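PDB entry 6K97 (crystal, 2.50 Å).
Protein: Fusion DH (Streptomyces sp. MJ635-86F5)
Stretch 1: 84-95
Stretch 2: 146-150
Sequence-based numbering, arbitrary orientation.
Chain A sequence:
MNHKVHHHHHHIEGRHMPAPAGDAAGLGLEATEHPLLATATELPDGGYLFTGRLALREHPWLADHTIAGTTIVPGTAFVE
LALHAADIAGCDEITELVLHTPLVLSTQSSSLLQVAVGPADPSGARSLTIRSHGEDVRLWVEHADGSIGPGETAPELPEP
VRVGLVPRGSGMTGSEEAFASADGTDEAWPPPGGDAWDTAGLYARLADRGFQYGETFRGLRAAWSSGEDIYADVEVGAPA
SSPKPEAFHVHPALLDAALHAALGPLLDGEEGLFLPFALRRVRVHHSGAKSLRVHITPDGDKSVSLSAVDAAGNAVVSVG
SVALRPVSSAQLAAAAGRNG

Stretch 1 (84-95) HAADIAGCDEIT
Stretch 2 (146-150) GSIGP

Helix 84-88, a loop and strand 93-95 of the first stretch pack against strand 146-149, burying 458 Å² summed over both stretches. The helix, already under way before His84, carries Ile88 N to His84 O and Ala89 N to Ala85 O hydrogen bonds, both 3.0 Å. Ala89 (phi/psi -88/7) leaves helical geometry, and Gly90 turns the chain at positive phi (73/24), a conformation that favours glycine; Cys91 N closes the turn on Ala86 O at 3.0 Å. Cys91 is extended (-103/142), Asp92 kinks (-82/-12), and Glu93 (-155/143), Ile94 (-88/118) and Thr95 (-81/-43) form the part of the strand in this stretch, which continues beyond it.

The strands run antiparallel, their N-to-C directions 143° apart and their axes approaching to 4.5 Å. Glu93 and Gly149 form the hydrogen-bonded pair, CA to CA 5.5 Å; Gly149 N donates to Glu93 O at 3.1 Å and 160°. Ile94 and Ile148 form the non-hydrogen-bonded pair, their CA atoms 4.4 Å apart. Beyond it, Thr95 N donates to Ser147 O at 2.9 Å. Ile148 CA also lies 3.3 Å from Glu93 O, a CA-H...O contact. Gly149 O sits 3.0 Å from Glu93 N and 3.1 Å from Asp92 N.

Ile148, the most heavily covered residue, has chi1 p (60°) and chi2 t (180°), placing CD1 4.0 Å from Ala86 CA and 4.5 Å from Ala89 CB. Cys91, chi1 m (-56°), has its CA-to-CB bond toward the second stretch and sets SG 3.7 Å from Ile148 CG1. On the same sheet face as Ile148, Ile94 is m,t (-58°, 166°), with CG1 4.4 Å from Ile148 CG2. These apolar contacts join helix, loop and strand around one isoleucine.

Glu93 lies on the other face, extended through chi1 and chi2 (-178°, 178°) before chi3 bends to 82°. Its OE1 accepts a 3.0 Å hydrogen bond from Thr95 OG1, with Thr95 at chi1 -76° (m), and its OE2 is bonded elsewhere in the structure; both carboxylate oxygens are therefore engaged. Gly149 is nearly fully extended (175/-159), and an ideal CB there would lie 2.7 Å from Pro150 CD, a clash that glycine avoids. Ser147, chi1 p (43°), places OG 3.9 Å from Thr95 CB. At the exposed end, Asp92 (chi1 m, -67°) brings CB within 4.3 Å of Pro150 CA, while the CA-to-CB bond of Pro150 points away from the first stretch and its ring is C-gamma exo.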

ATOM      1  N   HIS A  84      15.548  -3.323   3.299  1.00 32.03           N
ATOM      2  CA  HIS A  84      14.444  -3.199   4.236  1.00 33.37           C
ATOM      3  C   HIS A  84      13.287  -4.128   3.837  1.00 34.37           C
ATOM      4  O   HIS A  84      12.744  -4.899   4.663  1.00 37.08           O
ATOM      5  CB  HIS A  84      13.963  -1.777   4.379  1.00 32.89           C
ATOM      6  CG  HIS A  84      13.105  -1.569   5.574  1.00 35.96           C
ATOM      7  ND1 HIS A  84      13.602  -1.604   6.864  1.00 37.18           N
ATOM      8  CD2 HIS A  84      11.764  -1.416   5.695  1.00 37.29           C
ATOM      9  CE1 HIS A  84      12.609  -1.445   7.725  1.00 36.69           C
ATOM     10  NE2 HIS A  84      11.484  -1.350   7.045  1.00 37.40           N
ATOM     11  N   ALA A  85      12.951  -4.128   2.566  1.00 32.55           N
ATOM     12  CA  ALA A  85      11.909  -5.050   2.129  1.00 33.74           C
ATOM     13  C   ALA A  85      12.296  -6.494   2.435  1.00 33.84           C
ATOM     14  O   ALA A  85      11.483  -7.289   2.884  1.00 32.38           O
ATOM     15  CB  ALA A  85      11.663  -4.856   0.657  1.00 34.35           C
ATOM     16  N   ALA A  86      13.558  -6.839   2.155  1.00 33.75           N
ATOM     17  CA  ALA A  86      14.026  -8.205   2.366  1.00 32.67           C
ATOM     18  C   ALA A  86      13.836  -8.620   3.829  1.00 33.86           C
ATOM     19  O   ALA A  86      13.287  -9.684   4.128  1.00 35.85           O
ATOM     20  CB  ALA A  86      15.471  -8.338   1.945  1.00 30.43           C
ATOM     21  N   ASP A  87      14.264  -7.747   4.710  1.00 33.33           N
ATOM     22  CA  ASP A  87      14.153  -7.955   6.087  1.00 37.12           C
ATOM     23  C   ASP A  87      12.666  -8.167   6.507  1.00 38.40           C
ATOM     24  O   ASP A  87      12.341  -9.154   7.143  1.00 36.39           O
ATOM     25  CB  ASP A  87      14.791  -6.783   6.800  1.00 41.63           C
ATOM     26  CG  ASP A  87      14.739  -6.906   8.306  1.00 47.78           C
ATOM     27  OD1 ASP A  87      14.951  -7.992   8.807  1.00 51.15           O
ATOM     28  OD2 ASP A  87      14.460  -5.902   8.994  1.00 56.18           O
ATOM     29  N   ILE A  88      11.754  -7.311   6.083  1.00 37.48           N
ATOM     30  CA  ILE A  88      10.391  -7.462   6.550  1.00 38.87           C
ATOM     31  C   ILE A  88       9.736  -8.718   5.998  1.00 39.30           C
ATOM     32  O   ILE A  88       8.928  -9.369   6.682  1.00 41.65           O
ATOM     33  CB  ILE A  88       9.578  -6.228   6.196  1.00 41.86           C
ATOM     34  CG1 ILE A  88      10.171  -4.973   6.883  1.00 44.01           C
ATOM     35  CG2 ILE A  88       8.135  -6.394   6.581  1.00 41.23           C
ATOM     36  CD1 ILE A  88      10.209  -5.061   8.386  1.00 45.41           C
ATOM     37  N   ALA A  89      10.097  -9.093   4.783  1.00 39.06           N
ATOM     38  CA  ALA A  89       9.542 -10.293   4.124  1.00 39.38           C
ATOM     39  C   ALA A  89      10.280 -11.594   4.409  1.00 38.19           C
ATOM     40  O   ALA A  89       9.999 -12.581   3.762  1.00 41.32           O
ATOM     41  CB  ALA A  89       9.518 -10.080   2.629  1.00 39.18           C
ATOM     42  N   GLY A  90      11.253 -11.616   5.311  1.00 36.13           N
ATOM     43  CA  GLY A  90      11.919 -12.892   5.623  1.00 36.27           C
ATOM     44  C   GLY A  90      12.875 -13.442   4.548  1.00 37.18           C
ATOM     45  O   GLY A  90      13.184 -14.645   4.557  1.00 37.58           O
ATOM     46  N   CYS A  91      13.429 -12.597   3.678  1.00 35.30           N
ATOM     47  CA  CYS A  91      14.413 -13.106   2.687  1.00 37.74           C
ATOM     48  C   CYS A  91      15.859 -12.782   3.040  1.00 36.04           C
ATOM     49  O   CYS A  91      16.175 -11.689   3.472  1.00 35.87           O
ATOM     50  CB  CYS A  91      14.112 -12.571   1.285  1.00 39.38           C
ATOM     51  SG  CYS A  91      12.472 -12.912   0.660  1.00 37.75           S
ATOM     52  N   ASP A  92      16.756 -13.715   2.780  1.00 40.93           N
ATOM     53  CA  ASP A  92      18.187 -13.583   3.184  1.00 41.85           C
ATOM     54  C   ASP A  92      19.039 -12.752   2.253  1.00 38.97           C
ATOM     55  O   ASP A  92      20.149 -12.368   2.587  1.00 41.06           O
ATOM     56  CB  ASP A  92      18.829 -14.977   3.261  1.00 44.74           C
ATOM     57  CG  ASP A  92      18.258 -15.846   4.402  1.00 48.10           C
ATOM     58  OD1 ASP A  92      17.780 -15.284   5.422  1.00 44.03           O
ATOM     59  OD2 ASP A  92      18.318 -17.094   4.251  1.00 52.25           O
ATOM     60  N   GLU A  93      18.525 -12.436   1.081  1.00 39.06           N
ATOM     61  CA  GLU A  93      19.392 -11.994   0.005  1.00 38.06           C
ATOM     62  C   GLU A  93      18.618 -11.134  -0.983  1.00 37.43           C
ATOM     63  O   GLU A  93      17.408 -11.392  -1.247  1.00 36.99           O
ATOM     64  CB  GLU A  93      19.854 -13.253  -0.692  1.00 41.26           C
ATOM     65  CG  GLU A  93      20.792 -13.027  -1.818  1.00 46.09           C
ATOM     66  CD  GLU A  93      21.264 -14.305  -2.468  1.00 49.34           C
ATOM     67  OE1 GLU A  93      20.495 -14.867  -3.343  1.00 51.50           O
ATOM     68  OE2 GLU A  93      22.388 -14.716  -2.084  1.00 44.56           O
ATOM     69  N   ILE A  94      19.272 -10.104  -1.512  1.00 35.00           N
ATOM     70  CA  ILE A  94      18.829  -9.514  -2.760  1.00 33.21           C
ATOM     71  C   ILE A  94      19.556 -10.365  -3.775  1.00 33.39           C
ATOM     72  O   ILE A  94      20.756 -10.431  -3.798  1.00 33.97           O
ATOM     73  CB  ILE A  94      19.234  -8.059  -2.929  1.00 34.38           C
ATOM     74  CG1 ILE A  94      18.700  -7.222  -1.784  1.00 33.52           C
ATOM     75  CG2 ILE A  94      18.750  -7.502  -4.254  1.00 34.77           C
ATOM     76  CD1 ILE A  94      19.350  -5.862  -1.738  1.00 33.02           C
ATOM     77  N   THR A  95      18.795 -11.058  -4.589  1.00 34.65           N
ATOM     78  CA  THR A  95      19.335 -12.028  -5.500  1.00 34.25           C
ATOM     79  C   THR A  95      19.851 -11.281  -6.671  1.00 32.83           C
ATOM     80  O   THR A  95      20.919 -11.554  -7.142  1.00 32.77           O
ATOM     81  CB  THR A  95      18.261 -13.064  -5.909  1.00 33.94           C
ATOM     82  OG1 THR A  95      18.098 -13.959  -4.809  1.00 36.23           O
ATOM     83  CG2 THR A  95      18.701 -13.876  -7.088  1.00 33.93           C
ATOM     84  N   GLY A 146      14.020  -6.288  -9.485  1.00 31.07           N
ATOM     85  CA  GLY A 146      14.871  -7.437  -9.184  1.00 31.08           C
ATOM     86  C   GLY A 146      14.096  -8.437  -8.365  1.00 31.32           C
ATOM     87  O   GLY A 146      12.886  -8.566  -8.490  1.00 28.61           O
ATOM     88  N   SER A 147      14.820  -9.210  -7.594  1.00 32.33           N
ATOM     89  CA  SER A 147      14.204 -10.240  -6.786  1.00 34.33           C
ATOM     90  C   SER A 147      14.970 -10.450  -5.495  1.00 36.21           C
ATOM     91  O   SER A 147      16.177 -10.164  -5.412  1.00 41.10           O
ATOM     92  CB  SER A 147      14.128 -11.558  -7.537  1.00 33.66           C
ATOM     93  OG  SER A 147      15.333 -11.759  -8.208  1.00 35.09           O
ATOM     94  N   ILE A 148      14.244 -10.933  -4.504  1.00 34.64           N
ATOM     95  CA  ILE A 148      14.779 -11.238  -3.203  1.00 35.77           C
ATOM     96  C   ILE A 148      14.382 -12.677  -2.870  1.00 36.76           C
ATOM     97  O   ILE A 148      13.419 -13.172  -3.416  1.00 36.04           O
ATOM     98  CB  ILE A 148      14.255 -10.279  -2.137  1.00 34.20           C
ATOM     99  CG1 ILE A 148      12.726 -10.357  -2.031  1.00 36.10           C
ATOM    100  CG2 ILE A 148      14.668  -8.875  -2.479  1.00 33.69           C
ATOM    101  CD1 ILE A 148      12.117  -9.430  -0.978  1.00 34.91           C
ATOM    102  N   GLY A 149      15.166 -13.348  -2.033  1.00 37.77           N
ATOM    103  CA  GLY A 149      14.913 -14.763  -1.696  1.00 39.06           C
ATOM    104  C   GLY A 149      16.022 -15.319  -0.816  1.00 39.73           C
ATOM    105  O   GLY A 149      16.746 -14.527  -0.200  1.00 41.60           O
ATOM    106  N   PRO A 150      16.185 -16.660  -0.769  1.00 43.46           N
ATOM    107  CA  PRO A 150      17.185 -17.404   0.053  1.00 46.25           C
ATOM    108  C   PRO A 150      18.631 -17.369  -0.377  1.00 44.94           C
ATOM    109  O   PRO A 150      18.861 -17.416  -1.574  1.00 50.70           O
ATOM    110  CB  PRO A 150      16.675 -18.857  -0.031  1.00 47.16           C
ATOM    111  CG  PRO A 150      15.200 -18.710  -0.214  1.00 46.32           C
ATOM    112  CD  PRO A 150      15.072 -17.558  -1.162  1.00 46.02           C
TER